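PDB 4ACK: TSSL, which is the cytoplasmic domain of a conserved type VI secretion protein of the DotU family and probably serves in the membrane-bound part of that protein-export machine. Local coordinates for residues L11-T16 against F63-Y68; N37-I42 against L91-R96; E51-T56 against I115-C120. All coordinates share one frame; numbering follows the deposited sequence.

Contact 1 (L11-T16 against F63-Y68); sequences LDIIKT and FPLLAY
Leu65 meets Ile13 and Ile14 where two helices of the all-helical DotU fold, 4-20 and 55-79, run side by side near the centre of the chain. The short segments 11-16 and 63-68 point almost the same way, 10° apart, with axes 10.8 Å from each other at closest approach, a distance bridged by branched side chains. Leu65 can be followed outward. Its CB points toward the partner helix, and CG lies anti to the backbone N (chi1 174°), which carries the fork across to Ile13, where Leu65 CG touches Ile13 CG2 at 3.9 Å. Beyond CG the two methyls part company. Leu65 CD2 lies 3.5 Å from Ile13 CD1, while Leu65 CD1 lies 3.8 Å from Ile14 CG1 and also grazes Ile13 CG2. One leucine thus straddles two neighbouring isoleucines. Helix 30-52 adds a further wall, with Ser41 and Ile42 against Ile13. One turn after Leu65, Tyr68 also extends toward helix 4-20, meeting the Ile14 side chain at about a right angle. Its ring carbon CE1 lies 4.2 Å from Ile14 CG1, and its OH oxygen comes to 3.9 Å from the methyl carbon CG2 of Ile14.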
loop_
_atom_site.group_PDB
_atom_site.type_symbol
_atom_site.label_atom_id
_atom_site.label_comp_id
_atom_site.label_asym_id
_atom_site.label_seq_id
_atom_site.Cartn_x
_atom_site.Cartn_y
_atom_site.Cartn_z
ATOM N N LEU A 11 7.848 -0.618 5.717
ATOM C CA LEU A 11 9.130 -0.182 5.110
ATOM C C LEU A 11 9.837 -1.247 4.327
ATOM O O LEU A 11 10.312 -0.995 3.234
ATOM C CB LEU A 11 10.057 0.386 6.167
ATOM C CG LEU A 11 9.499 1.652 6.803
ATOM C CD1 LEU A 11 10.453 2.172 7.914
ATOM C CD2 LEU A 11 9.267 2.728 5.736
ATOM N N ASP A 12 9.861 -2.462 4.842
ATOM C CA ASP A 12 10.533 -3.515 4.115
ATOM C C ASP A 12 9.854 -3.814 2.759
ATOM O O ASP A 12 10.542 -3.933 1.723
ATOM C CB ASP A 12 10.709 -4.784 4.952
ATOM C CG ASP A 12 11.845 -5.661 4.449
ATOM O OD1 ASP A 12 12.900 -5.112 4.049
ATOM O OD2 ASP A 12 11.681 -6.906 4.446
ATOM N N ILE A 13 8.527 -3.950 2.789
ATOM C CA ILE A 13 7.720 -4.087 1.587
ATOM C C ILE A 13 7.925 -2.907 0.664
ATOM O O ILE A 13 8.133 -3.076 -0.513
ATOM C CB ILE A 13 6.234 -4.286 1.932
ATOM C CG1 ILE A 13 6.091 -5.666 2.575
ATOM C CG2 ILE A 13 5.375 -4.149 0.682
ATOM C CD1 ILE A 13 4.863 -5.824 3.515
ATOM N N ILE A 14 7.903 -1.700 1.183
ATOM C CA ILE A 14 8.151 -0.610 0.290
ATOM C C ILE A 14 9.568 -0.886 -0.416
ATOM O O ILE A 14 9.638 -1.019 -1.651
ATOM C CB ILE A 14 7.889 0.727 0.979
ATOM C CG1 ILE A 14 6.383 0.845 1.344
ATOM C CG2 ILE A 14 8.242 1.860 0.085
ATOM C CD1 ILE A 14 6.027 2.188 2.042
ATOM N N LYS A 15 10.642 -1.091 0.365
ATOM C CA LYS A 15 11.957 -1.563 -0.156
ATOM C C LYS A 15 11.886 -2.720 -1.202
ATOM O O LYS A 15 12.281 -2.520 -2.352
ATOM C CB LYS A 15 12.907 -1.878 1.050
ATOM C CG LYS A 15 14.410 -2.150 0.739
ATOM C CD LYS A 15 15.234 -2.532 2.019
ATOM C CE LYS A 15 15.032 -4.029 2.412
ATOM N NZ LYS A 15 16.059 -4.948 1.785
ATOM N N THR A 16 11.380 -3.904 -0.834
ATOM C CA THR A 16 11.240 -5.016 -1.807
ATOM C C THR A 16 10.497 -4.601 -3.122
ATOM O O THR A 16 10.698 -5.262 -4.158
ATOM C CB THR A 16 10.570 -6.316 -1.235
ATOM O OG1 THR A 16 11.341 -6.893 -0.165
ATOM C CG2 THR A 16 10.384 -7.362 -2.326
ATOM N N PHE A 63 -4.470 -3.028 3.304
ATOM C CA PHE A 63 -4.956 -2.877 1.905
ATOM C C PHE A 63 -4.196 -1.774 1.097
ATOM O O PHE A 63 -3.833 -2.000 -0.038
ATOM C CB PHE A 63 -6.442 -2.599 1.875
ATOM C CG PHE A 63 -6.975 -2.477 0.484
ATOM C CD1 PHE A 63 -6.906 -1.252 -0.202
ATOM C CD2 PHE A 63 -7.469 -3.604 -0.163
ATOM C CE1 PHE A 63 -7.400 -1.155 -1.523
ATOM C CE2 PHE A 63 -7.961 -3.519 -1.508
ATOM C CZ PHE A 63 -7.916 -2.309 -2.164
ATOM N N PRO A 64 -4.011 -0.574 1.662
ATOM C CA PRO A 64 -3.354 0.441 0.893
ATOM C C PRO A 64 -1.919 0.078 0.527
ATOM O O PRO A 64 -1.413 0.578 -0.470
ATOM C CB PRO A 64 -3.336 1.657 1.837
ATOM C CG PRO A 64 -4.569 1.433 2.732
ATOM C CD PRO A 64 -4.563 -0.056 2.924
ATOM N N LEU A 65 -1.233 -0.704 1.373
ATOM C CA LEU A 65 0.132 -1.090 1.074
ATOM C C LEU A 65 0.109 -2.028 -0.075
ATOM O O LEU A 65 0.940 -1.916 -0.970
ATOM C CB LEU A 65 0.820 -1.741 2.303
ATOM C CG LEU A 65 2.202 -2.313 2.041
ATOM C CD1 LEU A 65 3.089 -1.097 1.720
ATOM C CD2 LEU A 65 2.665 -3.063 3.320
ATOM N N LEU A 66 -0.828 -2.961 -0.092
ATOM C CA LEU A 66 -0.984 -3.846 -1.255
ATOM C C LEU A 66 -1.338 -3.136 -2.563
ATOM O O LEU A 66 -0.892 -3.558 -3.668
ATOM C CB LEU A 66 -2.085 -4.859 -1.032
ATOM C CG LEU A 66 -2.024 -5.707 0.237
ATOM C CD1 LEU A 66 -3.142 -6.750 0.224
ATOM C CD2 LEU A 66 -0.679 -6.367 0.433
ATOM N N ALA A 67 -2.224 -2.151 -2.463
ATOM C CA ALA A 67 -2.605 -1.341 -3.601
ATOM C C ALA A 67 -1.407 -0.520 -4.120
ATOM O O ALA A 67 -1.262 -0.325 -5.337
ATOM C CB ALA A 67 -3.727 -0.400 -3.210
ATOM N N TYR A 68 -0.580 -0.003 -3.208
ATOM C CA TYR A 68 0.619 0.672 -3.598
ATOM C C TYR A 68 1.572 -0.304 -4.388
ATOM O O TYR A 68 2.069 0.038 -5.487
ATOM C CB TYR A 68 1.291 1.295 -2.388
ATOM C CG TYR A 68 2.762 1.635 -2.614
ATOM C CD1 TYR A 68 3.789 0.660 -2.407
ATOM C CD2 TYR A 68 3.122 2.860 -3.149
ATOM C CE1 TYR A 68 5.161 0.954 -2.689
ATOM C CE2 TYR A 68 4.462 3.187 -3.428
ATOM C CZ TYR A 68 5.484 2.242 -3.182
ATOM O OH TYR A 68 6.776 2.633 -3.445
#

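Contact 2 (N37-I42 against L91-R96); sequences NIRKSI and LEYYDR
Arg39 grips the carboxylate of Glu92 side-on, through NE and one terminal nitrogen, and both of these donors converge on a single oxygen. Arg39 NH2 gives the shorter bond, 2.7 Å to Glu92 OE2 with an N-H...O angle of 152°; NE reaches the same OE2 at 2.9 Å, bent to 138°. The oxygen lies in the guanidinium plane for both. Seen from the acid, NE uses the syn lone pair of OE2, whereas NH2 approaches on the syn side but 30° out of the carboxylate plane, as the two flat groups are turned well away from coplanar. Glu92 OE1 takes a weak bond from NE and has a long, weak ion pair with Arg35. The salt bridge joins helix 30-52 to the short helix 89-94 of the all-helical DotU fold, on the more exposed side of their contact. A bend at chi3 turns the arginine's end toward the acid, while its aliphatic base meets Tyr93: Arg39 CB lies 3.4 Å from Tyr93 OH, and CG sits at the ring's edge. Deeper in, Ile42 CG2 makes a CH-pi contact over one face of the Tyr93 ring, 4.0 Å from the centroid and displaced toward the rim. Next along the chain, Tyr94 has its hydroxyl hydrogen-bonded to Gln46 NE2, a further polar link to helix 30-52.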
loop_
_atom_site.group_PDB
_atom_site.type_symbol
_atom_site.label_atom_id
_atom_site.label_comp_id
_atom_site.label_asym_id
_atom_site.label_seq_id
_atom_site.Cartn_x
_atom_site.Cartn_y
_atom_site.Cartn_z
ATOM N N ASN A 37 8.450 -13.078 -1.041
ATOM C CA ASN A 37 8.912 -12.399 0.141
ATOM C C ASN A 37 7.849 -11.425 0.667
ATOM O O ASN A 37 7.488 -11.461 1.840
ATOM C CB ASN A 37 10.169 -11.610 -0.148
ATOM C CG ASN A 37 11.428 -12.349 0.294
ATOM O OD1 ASN A 37 11.614 -13.553 0.010
ATOM N ND2 ASN A 37 12.311 -11.624 0.985
ATOM N N ILE A 38 7.342 -10.584 -0.238
ATOM C CA ILE A 38 6.245 -9.686 0.071
ATOM C C ILE A 38 5.080 -10.425 0.744
ATOM O O ILE A 38 4.642 -10.032 1.809
ATOM C CB ILE A 38 5.850 -8.839 -1.148
ATOM C CG1 ILE A 38 6.876 -7.664 -1.254
ATOM C CG2 ILE A 38 4.381 -8.345 -0.993
ATOM C CD1 ILE A 38 6.877 -6.886 -2.568
ATOM N N ARG A 39 4.666 -11.552 0.187
ATOM C CA ARG A 39 3.576 -12.298 0.770
ATOM C C ARG A 39 3.853 -12.892 2.165
ATOM O O ARG A 39 2.937 -12.952 3.020
ATOM C CB ARG A 39 3.075 -13.363 -0.181
ATOM C CG ARG A 39 2.436 -12.717 -1.417
ATOM C CD ARG A 39 2.215 -13.723 -2.509
ATOM N NE ARG A 39 1.078 -14.576 -2.213
ATOM C CZ ARG A 39 1.183 -15.856 -1.900
ATOM N NH1 ARG A 39 2.380 -16.423 -1.852
ATOM N NH2 ARG A 39 0.095 -16.556 -1.625
ATOM N N LYS A 40 5.104 -13.301 2.386
ATOM C CA LYS A 40 5.585 -13.675 3.707
ATOM C C LYS A 40 5.530 -12.481 4.672
ATOM O O LYS A 40 5.045 -12.623 5.792
ATOM C CB LYS A 40 6.987 -14.276 3.634
ATOM C CG LYS A 40 6.981 -15.691 3.095
ATOM C CD LYS A 40 8.383 -16.143 2.755
ATOM C CE LYS A 40 9.261 -16.078 3.989
ATOM N NZ LYS A 40 10.689 -15.919 3.610
ATOM N N SER A 41 6.037 -11.334 4.256
ATOM C CA SER A 41 5.932 -10.116 5.037
ATOM C C SER A 41 4.461 -9.691 5.370
ATOM O O SER A 41 4.182 -9.236 6.467
ATOM C CB SER A 41 6.638 -8.998 4.304
ATOM O OG SER A 41 8.017 -9.146 4.491
ATOM N N ILE A 42 3.549 -9.891 4.429
ATOM C CA ILE A 42 2.143 -9.594 4.648
ATOM C C ILE A 42 1.550 -10.514 5.705
ATOM O O ILE A 42 0.855 -10.025 6.606
ATOM C CB ILE A 42 1.292 -9.625 3.347
ATOM C CG1 ILE A 42 1.797 -8.585 2.337
ATOM C CG2 ILE A 42 -0.246 -9.448 3.626
ATOM C CD1 ILE A 42 1.811 -7.172 2.839
ATOM N N LEU A 91 -6.181 -8.197 -4.578
ATOM C CA LEU A 91 -7.236 -9.151 -4.915
ATOM C C LEU A 91 -7.102 -10.494 -4.147
ATOM O O LEU A 91 -8.090 -11.033 -3.648
ATOM C CB LEU A 91 -7.254 -9.408 -6.428
ATOM C CG LEU A 91 -8.420 -10.195 -7.033
ATOM C CD1 LEU A 91 -9.813 -9.676 -6.634
ATOM C CD2 LEU A 91 -8.291 -10.189 -8.575
ATOM N N GLU A 92 -5.883 -11.043 -4.088
ATOM C CA GLU A 92 -5.615 -12.280 -3.339
ATOM C C GLU A 92 -6.026 -12.132 -1.851
ATOM O O GLU A 92 -6.608 -13.034 -1.267
ATOM C CB GLU A 92 -4.126 -12.584 -3.434
ATOM C CG GLU A 92 -3.749 -14.000 -3.138
ATOM C CD GLU A 92 -2.247 -14.172 -2.976
ATOM O OE1 GLU A 92 -1.488 -13.740 -3.882
ATOM O OE2 GLU A 92 -1.830 -14.753 -1.934
ATOM N N TYR A 93 -5.740 -10.979 -1.263
ATOM C CA TYR A 93 -5.883 -10.775 0.172
ATOM C C TYR A 93 -7.209 -10.202 0.652
ATOM O O TYR A 93 -7.598 -10.458 1.797
ATOM C CB TYR A 93 -4.763 -9.884 0.660
ATOM C CG TYR A 93 -3.499 -10.653 0.783
ATOM C CD1 TYR A 93 -3.286 -11.509 1.872
ATOM C CD2 TYR A 93 -2.528 -10.581 -0.204
ATOM C CE1 TYR A 93 -2.117 -12.245 1.977
ATOM C CE2 TYR A 93 -1.354 -11.308 -0.098
ATOM C CZ TYR A 93 -1.162 -12.140 0.982
ATOM O OH TYR A 93 0.005 -12.855 1.077
ATOM N N TYR A 94 -7.875 -9.426 -0.219
ATOM C CA TYR A 94 -8.994 -8.601 0.184
ATOM C C TYR A 94 -10.143 -8.634 -0.815
ATOM O O TYR A 94 -11.133 -7.906 -0.699
ATOM C CB TYR A 94 -8.517 -7.172 0.449
ATOM C CG TYR A 94 -7.866 -7.085 1.800
ATOM C CD1 TYR A 94 -8.604 -7.356 2.981
ATOM C CD2 TYR A 94 -6.506 -6.817 1.911
ATOM C CE1 TYR A 94 -7.992 -7.322 4.241
ATOM C CE2 TYR A 94 -5.884 -6.775 3.140
ATOM C CZ TYR A 94 -6.626 -7.022 4.306
ATOM O OH TYR A 94 -5.972 -6.974 5.515
ATOM N N ASP A 95 -9.962 -9.481 -1.809
ATOM C CA ASP A 95 -10.997 -9.840 -2.738
ATOM C C ASP A 95 -11.571 -8.659 -3.480
ATOM O O ASP A 95 -12.757 -8.646 -3.784
ATOM C CB ASP A 95 -12.123 -10.604 -2.026
ATOM C CG ASP A 95 -12.643 -11.759 -2.872
ATOM O OD1 ASP A 95 -11.892 -12.768 -2.970
ATOM O OD2 ASP A 95 -13.752 -11.640 -3.469
ATOM N N ARG A 96 -10.753 -7.652 -3.752
ATOM C CA ARG A 96 -11.212 -6.536 -4.558
ATOM C C ARG A 96 -10.037 -5.978 -5.331
ATOM O O ARG A 96 -8.871 -6.275 -5.007
ATOM C CB ARG A 96 -11.926 -5.482 -3.720
ATOM C CG ARG A 96 -11.040 -4.773 -2.688
ATOM C CD ARG A 96 -11.902 -4.024 -1.681
ATOM N NE ARG A 96 -12.643 -2.956 -2.323
ATOM C CZ ARG A 96 -13.632 -2.275 -1.766
ATOM N NH1 ARG A 96 -14.049 -2.557 -0.543
ATOM N NH2 ARG A 96 -14.220 -1.316 -2.448
#

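Contact 3 (E51-T56 against I115-C120); sequences EKYSET and IYPQIC
With CG anti to the carbonyl carbon (chi1 -66°), Tyr53 sends its ring across to segment 115-120, and chi2 near -52° turns one face of that ring toward Pro117. The proline meets it with CB and CG. Pro117 CG stands over the face, 4.0 Å from the Tyr53 ring centroid and 27° off the normal, a CH-pi contact that leans toward the CE1 side, where Tyr53 CE1 and Pro117 CG are 3.7 Å apart. Pro117 CB lies farther out along the tyrosine, 3.6 Å from Tyr53 OH. The proline ring and the tyrosine run antiparallel past one another. This pairing joins two connections of the all-helical DotU fold: Tyr53 sits in the short link between helix 30-52 and helix 55-79, just before the N-cap residue Ser54, and Pro117 immediately precedes helix 118-129. Ile119, in the first turn of helix 118-129, approaches the tyrosine ring obliquely, its CG2 4.3 Å from Tyr53 CE2. It also packs on Ile7 and Ile10 of helix 4-20. The hydroxyl of Tyr53 is hydrogen-bonded to Asp3 OD2, so the phenol end is held by the N-terminal part of the chain while Pro117 meets its face. Lys52 CB lies over the centre of the opposite face, 3.9 Å above the ring plane, and Lys52 NZ forms salt bridges with Asp3 and Glu6.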
loop_
_atom_site.group_PDB
_atom_site.type_symbol
_atom_site.label_atom_id
_atom_site.label_comp_id
_atom_site.label_asym_id
_atom_site.label_seq_id
_atom_site.Cartn_x
_atom_site.Cartn_y
_atom_site.Cartn_z
ATOM N N GLU A 51 -3.381 -8.957 16.483
ATOM C CA GLU A 51 -3.272 -9.270 17.907
ATOM C C GLU A 51 -3.874 -8.077 18.645
ATOM O O GLU A 51 -4.490 -8.253 19.687
ATOM C CB GLU A 51 -1.824 -9.631 18.288
ATOM C CG GLU A 51 -1.470 -9.972 19.797
ATOM C CD GLU A 51 -2.599 -10.599 20.696
ATOM O OE1 GLU A 51 -3.035 -11.753 20.444
ATOM O OE2 GLU A 51 -2.993 -9.948 21.711
ATOM N N LYS A 52 -3.801 -6.893 18.041
ATOM C CA LYS A 52 -4.228 -5.663 18.687
ATOM C C LYS A 52 -5.490 -5.006 18.130
ATOM O O LYS A 52 -6.193 -4.314 18.853
ATOM C CB LYS A 52 -3.105 -4.592 18.600
ATOM C CG LYS A 52 -1.825 -4.962 19.340
ATOM C CD LYS A 52 -0.698 -3.954 18.985
ATOM C CE LYS A 52 0.251 -4.560 17.987
ATOM N NZ LYS A 52 1.486 -3.758 17.878
ATOM N N TYR A 53 -5.758 -5.185 16.846
ATOM C CA TYR A 53 -6.689 -4.279 16.107
ATOM C C TYR A 53 -7.832 -5.066 15.539
ATOM O O TYR A 53 -7.690 -6.272 15.305
ATOM C CB TYR A 53 -5.940 -3.524 14.992
ATOM C CG TYR A 53 -4.928 -2.566 15.555
ATOM C CD1 TYR A 53 -5.302 -1.622 16.537
ATOM C CD2 TYR A 53 -3.567 -2.609 15.147
ATOM C CE1 TYR A 53 -4.354 -0.758 17.105
ATOM C CE2 TYR A 53 -2.625 -1.704 15.674
ATOM C CZ TYR A 53 -3.016 -0.806 16.641
ATOM O OH TYR A 53 -2.080 0.071 17.175
ATOM N N SER A 54 -8.959 -4.409 15.305
ATOM C CA SER A 54 -10.070 -5.110 14.629
ATOM C C SER A 54 -9.663 -5.443 13.182
ATOM O O SER A 54 -8.696 -4.909 12.635
ATOM C CB SER A 54 -11.317 -4.230 14.559
ATOM O OG SER A 54 -11.009 -2.988 13.943
ATOM N N GLU A 55 -10.453 -6.294 12.553
ATOM C CA GLU A 55 -10.262 -6.646 11.172
ATOM C C GLU A 55 -10.305 -5.452 10.270
ATOM O O GLU A 55 -9.528 -5.387 9.298
ATOM C CB GLU A 55 -11.364 -7.621 10.708
ATOM C CG GLU A 55 -11.307 -9.003 11.422
ATOM C CD GLU A 55 -11.302 -10.141 10.421
ATOM O OE1 GLU A 55 -10.785 -9.921 9.283
ATOM O OE2 GLU A 55 -11.809 -11.236 10.767
ATOM N N THR A 56 -11.220 -4.521 10.539
ATOM C CA THR A 56 -11.365 -3.317 9.677
ATOM C C THR A 56 -10.095 -2.463 9.736
ATOM O O THR A 56 -9.531 -2.065 8.703
ATOM C CB THR A 56 -12.597 -2.459 10.091
ATOM O OG1 THR A 56 -13.763 -3.248 9.951
ATOM C CG2 THR A 56 -12.739 -1.179 9.261
ATOM N N ILE A 115 -10.834 8.107 15.571
ATOM C CA ILE A 115 -10.743 6.847 16.301
ATOM C C ILE A 115 -9.523 5.939 16.025
ATOM O O ILE A 115 -9.300 4.973 16.755
ATOM C CB ILE A 115 -12.048 5.975 16.163
ATOM C CG1 ILE A 115 -12.515 5.884 14.707
ATOM C CG2 ILE A 115 -13.169 6.498 17.110
ATOM C CD1 ILE A 115 -13.648 4.879 14.472
ATOM N N TYR A 116 -8.712 6.253 15.019
ATOM C CA TYR A 116 -7.813 5.230 14.481
ATOM C C TYR A 116 -6.416 5.290 15.039
ATOM O O TYR A 116 -5.948 6.370 15.336
ATOM C CB TYR A 116 -7.772 5.387 12.965
ATOM C CG TYR A 116 -9.099 5.092 12.343
ATOM C CD1 TYR A 116 -9.478 3.777 12.065
ATOM C CD2 TYR A 116 -9.991 6.125 12.059
ATOM C CE1 TYR A 116 -10.728 3.508 11.491
ATOM C CE2 TYR A 116 -11.228 5.864 11.464
ATOM C CZ TYR A 116 -11.575 4.576 11.173
ATOM O OH TYR A 116 -12.789 4.365 10.604
ATOM N N PRO A 117 -5.730 4.142 15.147
ATOM C CA PRO A 117 -4.356 4.213 15.622
ATOM C C PRO A 117 -3.470 4.991 14.661
ATOM O O PRO A 117 -3.774 5.070 13.473
ATOM C CB PRO A 117 -3.902 2.772 15.633
ATOM C CG PRO A 117 -4.912 2.020 14.790
ATOM C CD PRO A 117 -6.189 2.764 14.968
ATOM N N GLN A 118 -2.366 5.526 15.167
ATOM C CA GLN A 118 -1.466 6.373 14.388
ATOM C C GLN A 118 -0.876 5.666 13.154
ATOM O O GLN A 118 -0.673 6.288 12.140
ATOM C CB GLN A 118 -0.307 6.856 15.266
ATOM C CG GLN A 118 0.434 8.008 14.646
ATOM C CD GLN A 118 -0.371 9.320 14.718
ATOM O OE1 GLN A 118 -1.597 9.343 15.006
ATOM N NE2 GLN A 118 0.316 10.415 14.472
ATOM N N ILE A 119 -0.624 4.370 13.268
ATOM C CA ILE A 119 -0.162 3.575 12.137
ATOM C C ILE A 119 -1.072 3.653 10.831
ATOM O O ILE A 119 -0.558 3.489 9.692
ATOM C CB ILE A 119 0.134 2.117 12.549
ATOM C CG1 ILE A 119 0.814 1.378 11.384
ATOM C CG2 ILE A 119 -1.148 1.371 13.054
ATOM C CD1 ILE A 119 1.469 0.067 11.740
ATOM N N CYS A 120 -2.394 3.854 11.012
ATOM C CA CYS A 120 -3.312 4.070 9.843
ATOM C C CYS A 120 -2.859 5.255 9.010
ATOM O O CYS A 120 -2.665 5.108 7.818
ATOM C CB CYS A 120 -4.764 4.279 10.289
ATOM S SG CYS A 120 -5.451 2.762 10.918
#

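In the fold
The three contacts illustrate how an all-helical domain is stitched together by segments far apart in sequence: in each pair of contacts the segments alternate along the chain. Contacts 1 and 2 have centres 10 Å apart and touch directly. Ile42 CD1 is one junction, lying 3.4 Å from Ile13 CD1 and 3.6 Å from Leu66 CD2, so helix 30-52 packs against both helices of contact 1. Contact 3 lies farther out, its centre about 17 Å from that of contact 1 and about 18 Å from that of contact 2, without touching either. It shares helix 55-79 with contact 1 and helix 30-52 with contact 2, so the same long helices serve both the buried centre and the periphery.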